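Local coordinates for protein putative gamma-glutamylcyclotransferase YkqA (Bacillus subtilis, PDB 2QIK) that probably acts as a gamma-glutamylcyclotransferase, an enzyme that would release 5-oxoproline from gamma-glutamyl compounds, although its true substrate is not established, at residues Thr165-Thr168 with Gly174-Ala177; Arg176-Glu181 with Leu235-Glu240; Val46-Glu51 with His79-Phe84. One frame throughout, in Å; residues are numbered along the deposited sequence.

Interaction 1: residues Thr165-Thr168 with Gly174-Ala177; sequences TRFT and GSRA
Phe-167 packs into the angle between Ser-175 and Ala-177, and this is the tight half of the contact. Its CB lies 3.2 Å from Ser-175 OG, in one of two modelled conformers of that serine, while farther along the ring CE2 meets Ala-177 CB at 3.8 Å. Both neighbours reach the ring obliquely. With chi1 at -67°, Phe-167 CG stands beside its own backbone N and the ring is carried along the partner strand from the serine to the alanine. Small residues suit these two places because the ring lies directly against their side chains; the strand axes, 4.8 Å apart at their closest, are at a usual spacing.

The two strands, 164-171 and 174-180, form a beta hairpin. Backbone bonds join Arg-166 with Asp-178 and Leu-169 with Arg-176, so two residues of one strand lie opposite one of the other, as in a beta bulge. Within this irregular region the main chains meet through CA-H...O contacts, Phe-167 CA to Arg-176 O at 3.4 Å and Ala-177 CA to Arg-166 O at 3.6 Å. Replacing Phe-167 with an alanine would probably open a gap beside Ala-177 and deprive Ile-251 and Met-271, on the two C-terminal helices, of their aromatic neighbour.

In that conformer Ser-175 OG is hydrogen-bonded to the backbone O of Ile-241, in the loop before helix 245-258. On the looser side the CB atoms of Arg-166 and Arg-176 point away from the opposite strand, and both residues are partly exposed. Arg-166 pairs with Glu-240 and Asp-182, Arg-176 with Asp-173. Arg-176 also folds back, its NH1 donating to Ser-175 O over 3.1 Å from above the carbonyl plane, and its side chain lies near a bound citrate.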
loop_
_atom_site.group_PDB
_atom_site.type_symbol
_atom_site.label_atom_id
_atom_site.label_comp_id
_atom_site.label_asym_id
_atom_site.label_seq_id
_atom_site.Cartn_x
_atom_site.Cartn_y
_atom_site.Cartn_z
ATOM N N THR A 165 -6.979 1.410 10.663
ATOM C CA THR A 165 -5.666 1.328 11.326
ATOM C C THR A 165 -5.720 0.228 12.392
ATOM O O THR A 165 -6.561 0.236 13.296
ATOM C CB THR A 165 -5.259 2.665 11.936
ATOM O OG1 THR A 165 -5.167 3.649 10.921
ATOM C CG2 THR A 165 -3.914 2.596 12.628
ATOM N N ARG A 166 -4.834 -0.749 12.236
ATOM C CA ARG A 166 -4.819 -1.924 13.097
ATOM C C ARG A 166 -3.406 -2.314 13.441
ATOM O O ARG A 166 -2.480 -1.952 12.745
ATOM C CB ARG A 166 -5.501 -3.069 12.372
ATOM C CG ARG A 166 -6.944 -2.883 12.142
ATOM C CD ARG A 166 -7.634 -4.170 11.785
ATOM N NE ARG A 166 -9.038 -3.972 11.430
ATOM C CZ ARG A 166 -10.013 -3.870 12.348
ATOM N NH1 ARG A 166 -9.755 -4.025 13.634
ATOM N NH2 ARG A 166 -11.233 -3.653 11.962
ATOM N N PHE A 167 -3.219 -3.046 14.526
ATOM C CA PHE A 167 -1.912 -3.287 15.116
ATOM C C PHE A 167 -1.521 -4.745 14.851
ATOM O O PHE A 167 -1.659 -5.596 15.721
ATOM C CB PHE A 167 -1.948 -2.890 16.589
ATOM C CG PHE A 167 -2.122 -1.429 16.700
ATOM C CD1 PHE A 167 -3.344 -0.810 16.526
ATOM C CD2 PHE A 167 -1.002 -0.651 16.817
ATOM C CE1 PHE A 167 -3.413 0.580 16.456
ATOM C CE2 PHE A 167 -1.070 0.706 16.811
ATOM C CZ PHE A 167 -2.250 1.322 16.581
ATOM N N THR A 168 -1.088 -5.000 13.606
ATOM C CA THR A 168 -0.944 -6.341 13.094
ATOM C C THR A 168 0.507 -6.816 12.978
ATOM O O THR A 168 0.715 -7.988 12.642
ATOM C CB THR A 168 -1.560 -6.427 11.714
ATOM O OG1 THR A 168 -0.773 -5.639 10.841
ATOM C CG2 THR A 168 -2.989 -5.949 11.632
ATOM N N GLY A 174 5.164 -5.963 21.908
ATOM C CA GLY A 174 3.886 -5.489 21.493
ATOM C C GLY A 174 3.807 -5.315 19.992
ATOM O O GLY A 174 4.752 -5.589 19.276
ATOM N N SER A 175 2.721 -4.787 19.520
ATOM C CA SER A 175 2.444 -4.615 18.110
ATOM C C SER A 175 2.970 -3.288 17.534
ATOM O O SER A 175 3.393 -2.369 18.278
ATOM C CB SER A 175 0.953 -4.557 17.949
ATOM O OG SER A 175 0.457 -3.441 18.620
ATOM N N ARG A 176 3.056 -3.222 16.209
ATOM C CA ARG A 176 3.153 -1.953 15.483
ATOM C C ARG A 176 1.965 -1.826 14.537
ATOM O O ARG A 176 1.285 -2.803 14.223
ATOM C CB ARG A 176 4.481 -1.829 14.734
ATOM C CG ARG A 176 5.709 -2.042 15.655
ATOM C CD ARG A 176 5.897 -0.985 16.630
ATOM N NE ARG A 176 7.132 -1.091 17.359
ATOM C CZ ARG A 176 7.343 -1.867 18.393
ATOM N NH1 ARG A 176 6.445 -2.691 18.828
ATOM N NH2 ARG A 176 8.543 -1.871 18.986
ATOM N N ALA A 177 1.736 -0.619 14.074
ATOM C CA ALA A 177 0.600 -0.248 13.280
ATOM C C ALA A 177 0.660 -0.720 11.831
ATOM O O ALA A 177 1.708 -0.975 11.283
ATOM C CB ALA A 177 0.373 1.217 13.324
#

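Interaction 2: residues Arg176-Glu181 with Leu235-Glu240; sequences RADMLE and LQKEAE
Lys-237 reaches across to the strand and delivers its ammonium group to Asp-178, NZ donating to OD2 over 2.7 Å in a salt bridge. The bond uses the syn lone pair of OD2, on the side of the other carboxylate oxygen, and OD1 stands only a little farther from NZ, at 3.2 Å. The two side chains cross at about a right angle. Asp-178 CG is anti to the backbone N (chi1 -170°), which swings the carboxylate toward the loop, while the otherwise extended lysine bends at its last torsion to turn NZ onto it.

Each oxygen of this buried carboxylate has a further partner. OD2 is also bonded to Thr-168 OG1 on the neighbouring hairpin strand, and OD1 takes the backbone N-H of Val-234, just ahead of the loop. An aspartate suits the place because one short side chain can collect all three donors.

The lysine nitrogen is served as well by a water, which accepts from NZ at 2.8 Å and donates to the backbone O of Met-179 (a selenomethionine) at 2.7 Å. This bridge lets a carbonyl on the strand share in binding the lysine without meeting it directly. Along the methylene chain the contact turns apolar: Leu-180 CD1 lies 3.7 Å from Lys-237 CD, the leucine running at a slant to the aliphatic part of the lysine. Asp-88, from the N-terminal half of the chain, touches both Leu-180 and Lys-237.

A long lysine fits because its carbons can line a leucine while its tip reaches inward to an acid. The pairing probably offsets the cost of burying the aspartate charge, and it joins strand 174-180 to the loop leading into helix 245-258 by charge, water and methylene packing together.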
loop_
_atom_site.group_PDB
_atom_site.type_symbol
_atom_site.label_atom_id
_atom_site.label_comp_id
_atom_site.label_asym_id
_atom_site.label_seq_id
_atom_site.Cartn_x
_atom_site.Cartn_y
_atom_site.Cartn_z
ATOM N N ARG A 176 3.056 -3.222 16.209
ATOM C CA ARG A 176 3.153 -1.953 15.483
ATOM C C ARG A 176 1.965 -1.826 14.537
ATOM O O ARG A 176 1.285 -2.803 14.223
ATOM C CB ARG A 176 4.481 -1.829 14.734
ATOM C CG ARG A 176 5.709 -2.042 15.655
ATOM C CD ARG A 176 5.897 -0.985 16.630
ATOM N NE ARG A 176 7.132 -1.091 17.359
ATOM C CZ ARG A 176 7.343 -1.867 18.393
ATOM N NH1 ARG A 176 6.445 -2.691 18.828
ATOM N NH2 ARG A 176 8.543 -1.871 18.986
ATOM N N ALA A 177 1.736 -0.619 14.074
ATOM C CA ALA A 177 0.600 -0.248 13.280
ATOM C C ALA A 177 0.660 -0.720 11.831
ATOM O O ALA A 177 1.708 -0.975 11.283
ATOM C CB ALA A 177 0.373 1.217 13.324
ATOM N N ASP A 178 -0.494 -0.711 11.237
ATOM C CA ASP A 178 -0.780 -1.199 9.894
ATOM C C ASP A 178 -2.082 -0.562 9.456
ATOM O O ASP A 178 -2.798 -0.007 10.287
ATOM C CB ASP A 178 -0.940 -2.722 9.876
ATOM C CG ASP A 178 -1.016 -3.350 8.513
ATOM O OD1 ASP A 178 -0.482 -2.773 7.508
ATOM O OD2 ASP A 178 -1.484 -4.520 8.447
HETATM N N MSE A 179 -2.384 -0.637 8.188
HETATM C CA MSE A 179 -3.747 -0.400 7.721
HETATM C C MSE A 179 -4.259 -1.605 6.970
HETATM O O MSE A 179 -3.594 -2.119 6.089
HETATM C CB MSE A 179 -3.861 0.809 6.806
HETATM C CG MSE A 179 -3.425 2.121 7.505
HETATM SE SE MSE A 179 -3.882 3.618 6.448
HETATM C CE MSE A 179 -2.774 3.239 4.963
ATOM N N LEU A 180 -5.401 -2.103 7.394
ATOM C CA LEU A 180 -6.028 -3.273 6.777
ATOM C C LEU A 180 -7.114 -2.821 5.855
ATOM O O LEU A 180 -7.949 -1.994 6.243
ATOM C CB LEU A 180 -6.623 -4.164 7.821
ATOM C CG LEU A 180 -7.014 -5.593 7.428
ATOM C CD1 LEU A 180 -5.784 -6.381 7.071
ATOM C CD2 LEU A 180 -7.774 -6.289 8.556
ATOM N N GLU A 181 -7.138 -3.325 4.609
ATOM C CA GLU A 181 -8.159 -2.923 3.622
ATOM C C GLU A 181 -9.406 -3.768 3.871
ATOM O O GLU A 181 -9.679 -4.740 3.185
ATOM C CB GLU A 181 -7.625 -3.138 2.221
ATOM C CG GLU A 181 -8.476 -2.489 1.161
ATOM C CD GLU A 181 -8.090 -2.836 -0.238
ATOM O OE1 GLU A 181 -7.131 -3.589 -0.456
ATOM O OE2 GLU A 181 -8.718 -2.283 -1.166
ATOM N N LEU A 235 3.655 -6.783 6.002
ATOM C CA LEU A 235 3.691 -7.985 5.188
ATOM C C LEU A 235 3.195 -9.234 5.851
ATOM O O LEU A 235 2.428 -9.992 5.236
ATOM C CB LEU A 235 5.123 -8.162 4.622
ATOM C CG LEU A 235 5.402 -7.225 3.493
ATOM C CD1 LEU A 235 6.923 -7.068 3.253
ATOM C CD2 LEU A 235 4.733 -7.715 2.220
ATOM N N GLN A 236 3.561 -9.480 7.084
ATOM C CA GLN A 236 3.046 -10.662 7.787
ATOM C C GLN A 236 2.095 -10.203 8.905
ATOM O O GLN A 236 2.517 -9.814 10.013
ATOM C CB GLN A 236 4.244 -11.327 8.419
ATOM C CG GLN A 236 5.303 -12.098 7.574
ATOM C CD GLN A 236 6.141 -11.373 6.470
ATOM O OE1 GLN A 236 7.185 -10.565 6.691
ATOM N NE2 GLN A 236 5.783 -11.801 5.221
ATOM N N LYS A 237 0.805 -10.198 8.599
ATOM C CA LYS A 237 -0.161 -9.610 9.506
ATOM C C LYS A 237 -0.559 -10.695 10.543
ATOM O O LYS A 237 -0.749 -11.829 10.166
ATOM C CB LYS A 237 -1.371 -9.152 8.735
ATOM C CG LYS A 237 -1.030 -8.015 7.716
ATOM C CD LYS A 237 -2.226 -7.486 7.083
ATOM C CE LYS A 237 -1.971 -6.740 5.782
ATOM N NZ LYS A 237 -1.190 -5.503 5.957
ATOM N N GLU A 238 -0.650 -10.297 11.792
ATOM C CA GLU A 238 -1.080 -11.159 12.847
ATOM C C GLU A 238 -2.297 -10.557 13.548
ATOM O O GLU A 238 -2.645 -9.389 13.334
ATOM C CB GLU A 238 0.125 -11.416 13.775
ATOM C CG GLU A 238 1.317 -12.004 13.008
ATOM C CD GLU A 238 2.579 -12.693 13.638
ATOM O OE1 GLU A 238 2.458 -13.529 14.589
ATOM O OE2 GLU A 238 3.708 -12.477 13.022
ATOM N N ALA A 239 -3.002 -11.357 14.371
ATOM C CA ALA A 239 -4.077 -10.808 15.212
ATOM C C ALA A 239 -3.542 -9.660 16.049
ATOM O O ALA A 239 -2.418 -9.650 16.490
ATOM C CB ALA A 239 -4.744 -11.819 16.068
ATOM N N GLU A 240 -4.406 -8.679 16.279
ATOM C CA GLU A 240 -3.980 -7.457 16.935
ATOM C C GLU A 240 -3.661 -7.697 18.402
ATOM O O GLU A 240 -4.418 -8.332 19.170
ATOM C CB GLU A 240 -5.051 -6.381 16.822
ATOM C CG GLU A 240 -5.376 -5.921 15.424
ATOM C CD GLU A 240 -6.226 -4.647 15.491
ATOM O OE1 GLU A 240 -5.698 -3.522 15.766
ATOM O OE2 GLU A 240 -7.507 -4.748 15.341
HETATM O O HOH W 1 -2.688 -3.851 4.226
#

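Interaction 3: residues Val46-Glu51 with His79-Phe84; sequences VVFNDE and HKQTVF
The backbones of Phe-48 and Val-83 stay well apart, their CA atoms 10.2 Å from each other, so only side chains span the interval between the end of strand 44-47 and strand 79-87. Phe-48 bridges most of it. Its ring tip, CZ, meets the methyl CG1 of Val-83 at 3.8 Å, and its CE2 lies 4.2 Å from Gln-81 OE1. Both partners reach the ring obliquely. A long, flat, apolar side chain suits this place, as it covers most of the distance between the backbones.

Gln-81 and Val-83 are two residues apart on one strand, and both direct their CB atoms toward Phe-48. Gln-81 and the ring slide past each other in opposite directions, their planes 39° apart, without the parallel overlap of a stack. What settles the amide is its own strand: NE2 donates to the backbone O of Thr-82 over 2.9 Å, in the plane of the amide but from above the carbonyl plane, with a fairly straight angle of 159° at the hydrogen. That bond probably fixes the rotation of the amide, which lies beside the ring with OE1 only slightly the nearer of its polar atoms. Glutamine thus combines an aliphatic stem with a polar group that can bind the main chain at a partly exposed position, whereas the branched valine supplies a compact methyl to the ring.

The contact lies near the surface, and several of its residues also touch a neighbouring molecule in the crystal. Phe-48 also packs on Ile-56 of strand 55-63, and its side chain is about 7 Å from that of Tyr-8, probably a substrate-binding residue. The arrangement belongs to the AIG2-like gamma-glutamylcyclotransferase domain, where the segment after strand 44-47 folds against the five-stranded antiparallel sheet close to the presumed substrate site.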
loop_
_atom_site.group_PDB
_atom_site.type_symbol
_atom_site.label_atom_id
_atom_site.label_comp_id
_atom_site.label_asym_id
_atom_site.label_seq_id
_atom_site.Cartn_x
_atom_site.Cartn_y
_atom_site.Cartn_z
ATOM N N VAL A 46 4.832 -10.710 -16.151
ATOM C CA VAL A 46 5.074 -11.641 -15.060
ATOM C C VAL A 46 5.525 -12.935 -15.577
ATOM O O VAL A 46 5.253 -13.272 -16.706
ATOM C CB VAL A 46 3.808 -11.811 -14.216
ATOM C CG1 VAL A 46 3.518 -10.456 -13.579
ATOM C CG2 VAL A 46 2.583 -12.412 -15.018
ATOM N N VAL A 47 6.331 -13.606 -14.739
ATOM C CA VAL A 47 6.813 -14.949 -15.006
ATOM C C VAL A 47 6.671 -15.747 -13.765
ATOM O O VAL A 47 6.994 -15.274 -12.665
ATOM C CB VAL A 47 8.303 -14.907 -15.421
ATOM C CG1 VAL A 47 8.906 -16.286 -15.671
ATOM C CG2 VAL A 47 8.426 -13.991 -16.684
ATOM N N PHE A 48 6.209 -16.964 -13.948
ATOM C CA PHE A 48 5.962 -17.914 -12.840
ATOM C C PHE A 48 6.912 -19.079 -12.976
ATOM O O PHE A 48 7.037 -19.695 -14.028
ATOM C CB PHE A 48 4.554 -18.416 -12.917
ATOM C CG PHE A 48 3.527 -17.368 -12.837
ATOM C CD1 PHE A 48 3.304 -16.728 -11.653
ATOM C CD2 PHE A 48 2.781 -17.092 -13.951
ATOM C CE1 PHE A 48 2.404 -15.725 -11.601
ATOM C CE2 PHE A 48 1.784 -16.158 -13.860
ATOM C CZ PHE A 48 1.628 -15.417 -12.670
ATOM N N ASN A 49 7.578 -19.429 -11.915
ATOM C CA ASN A 49 8.398 -20.628 -11.870
ATOM C C ASN A 49 8.381 -21.216 -10.461
ATOM O O ASN A 49 8.031 -20.579 -9.474
ATOM C CB ASN A 49 9.792 -20.316 -12.388
ATOM C CG ASN A 49 10.784 -20.232 -11.344
ATOM O OD1 ASN A 49 10.654 -19.592 -10.582
ATOM N ND2 ASN A 49 11.454 -21.315 -11.172
ATOM N N ASP A 50 8.844 -22.457 -10.378
ATOM C CA ASP A 50 8.814 -23.191 -9.119
ATOM C C ASP A 50 9.911 -22.794 -8.130
ATOM O O ASP A 50 9.936 -23.319 -7.034
ATOM C CB ASP A 50 8.824 -24.700 -9.404
ATOM C CG ASP A 50 10.125 -25.146 -9.904
ATOM O OD1 ASP A 50 11.139 -24.431 -9.977
ATOM O OD2 ASP A 50 10.189 -26.322 -10.352
ATOM N N GLU A 51 10.763 -21.860 -8.504
ATOM C CA GLU A 51 11.738 -21.227 -7.605
ATOM C C GLU A 51 11.370 -19.836 -7.172
ATOM O O GLU A 51 12.155 -19.111 -6.478
ATOM C CB GLU A 51 13.098 -21.099 -8.299
ATOM C CG GLU A 51 13.803 -22.409 -8.537
ATOM C CD GLU A 51 15.164 -22.201 -9.162
ATOM O OE1 GLU A 51 15.335 -21.519 -10.232
ATOM O OE2 GLU A 51 16.050 -22.747 -8.533
ATOM N N HIS A 79 -1.130 -13.887 -23.220
ATOM C CA HIS A 79 -2.020 -15.015 -22.856
ATOM C C HIS A 79 -2.550 -14.723 -21.427
ATOM O O HIS A 79 -2.119 -13.778 -20.777
ATOM C CB HIS A 79 -1.269 -16.350 -22.834
ATOM C CG HIS A 79 -0.732 -16.783 -24.164
ATOM N ND1 HIS A 79 -1.520 -17.352 -25.136
ATOM C CD2 HIS A 79 0.524 -16.730 -24.680
ATOM C CE1 HIS A 79 -0.783 -17.640 -26.194
ATOM N NE2 HIS A 79 0.468 -17.283 -25.939
ATOM N N LYS A 80 -3.524 -15.509 -21.001
ATOM C CA LYS A 80 -3.993 -15.353 -19.675
ATOM C C LYS A 80 -4.200 -16.670 -19.017
ATOM O O LYS A 80 -4.305 -17.709 -19.684
ATOM C CB LYS A 80 -5.252 -14.502 -19.630
ATOM C CG LYS A 80 -6.389 -15.153 -20.199
ATOM C CD LYS A 80 -7.422 -14.018 -20.534
ATOM C CE LYS A 80 -8.883 -14.419 -20.612
ATOM N NZ LYS A 80 -9.355 -14.307 -22.026
ATOM N N GLN A 81 -4.233 -16.612 -17.681
ATOM C CA GLN A 81 -4.516 -17.764 -16.876
ATOM C C GLN A 81 -5.160 -17.253 -15.588
ATOM O O GLN A 81 -5.343 -16.036 -15.423
ATOM C CB GLN A 81 -3.244 -18.565 -16.550
ATOM C CG GLN A 81 -2.218 -17.794 -15.683
ATOM C CD GLN A 81 -1.198 -18.772 -15.165
ATOM O OE1 GLN A 81 -0.283 -19.152 -15.869
ATOM N NE2 GLN A 81 -1.412 -19.242 -13.918
ATOM N N THR A 82 -5.512 -18.111 -14.668
ATOM C CA THR A 82 -5.899 -17.669 -13.335
ATOM C C THR A 82 -4.784 -17.941 -12.342
ATOM O O THR A 82 -3.929 -18.839 -12.552
ATOM C CB THR A 82 -7.188 -18.258 -12.823
ATOM O OG1 THR A 82 -7.123 -19.708 -12.835
ATOM C CG2 THR A 82 -8.342 -17.930 -13.718
ATOM N N VAL A 83 -4.772 -17.179 -11.254
ATOM C CA VAL A 83 -3.900 -17.354 -10.135
ATOM C C VAL A 83 -4.680 -17.176 -8.828
ATOM O O VAL A 83 -5.736 -16.519 -8.814
ATOM C CB VAL A 83 -2.720 -16.379 -10.145
ATOM C CG1 VAL A 83 -1.676 -16.717 -11.244
ATOM C CG2 VAL A 83 -3.153 -14.964 -10.315
ATOM N N PHE A 84 -4.157 -17.716 -7.767
ATOM C CA PHE A 84 -4.603 -17.403 -6.422
ATOM C C PHE A 84 -3.961 -16.126 -5.953
ATOM O O PHE A 84 -2.745 -15.999 -5.990
ATOM C CB PHE A 84 -4.240 -18.505 -5.433
ATOM C CG PHE A 84 -5.036 -19.759 -5.544
ATOM C CD1 PHE A 84 -6.258 -19.828 -5.050
ATOM C CD2 PHE A 84 -4.481 -20.877 -6.090
ATOM C CE1 PHE A 84 -6.991 -21.039 -5.149
ATOM C CE2 PHE A 84 -5.230 -22.043 -6.226
ATOM C CZ PHE A 84 -6.451 -22.127 -5.793
#

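Following the chain from the N terminus, interaction 3 comes first and closes a loop that holds strand 55-63 and helix 65-74, within the N-terminal AIG2-like domain. It is complete before the others begin, and its nearest atoms lie about 14 Å from interaction 2 and about 20 Å from interaction 1. Interaction 1 then closes a short hairpin turn between strands 164-171 and 174-180. Interaction 2 starts on the same second strand, sharing Arg-176 and Ala-177, and closes a much longer excursion through three strands and helix 198-204. None nests inside or crosses another; interactions 1 and 2 follow end to end and together join the hairpin to the loop before helix 245-258.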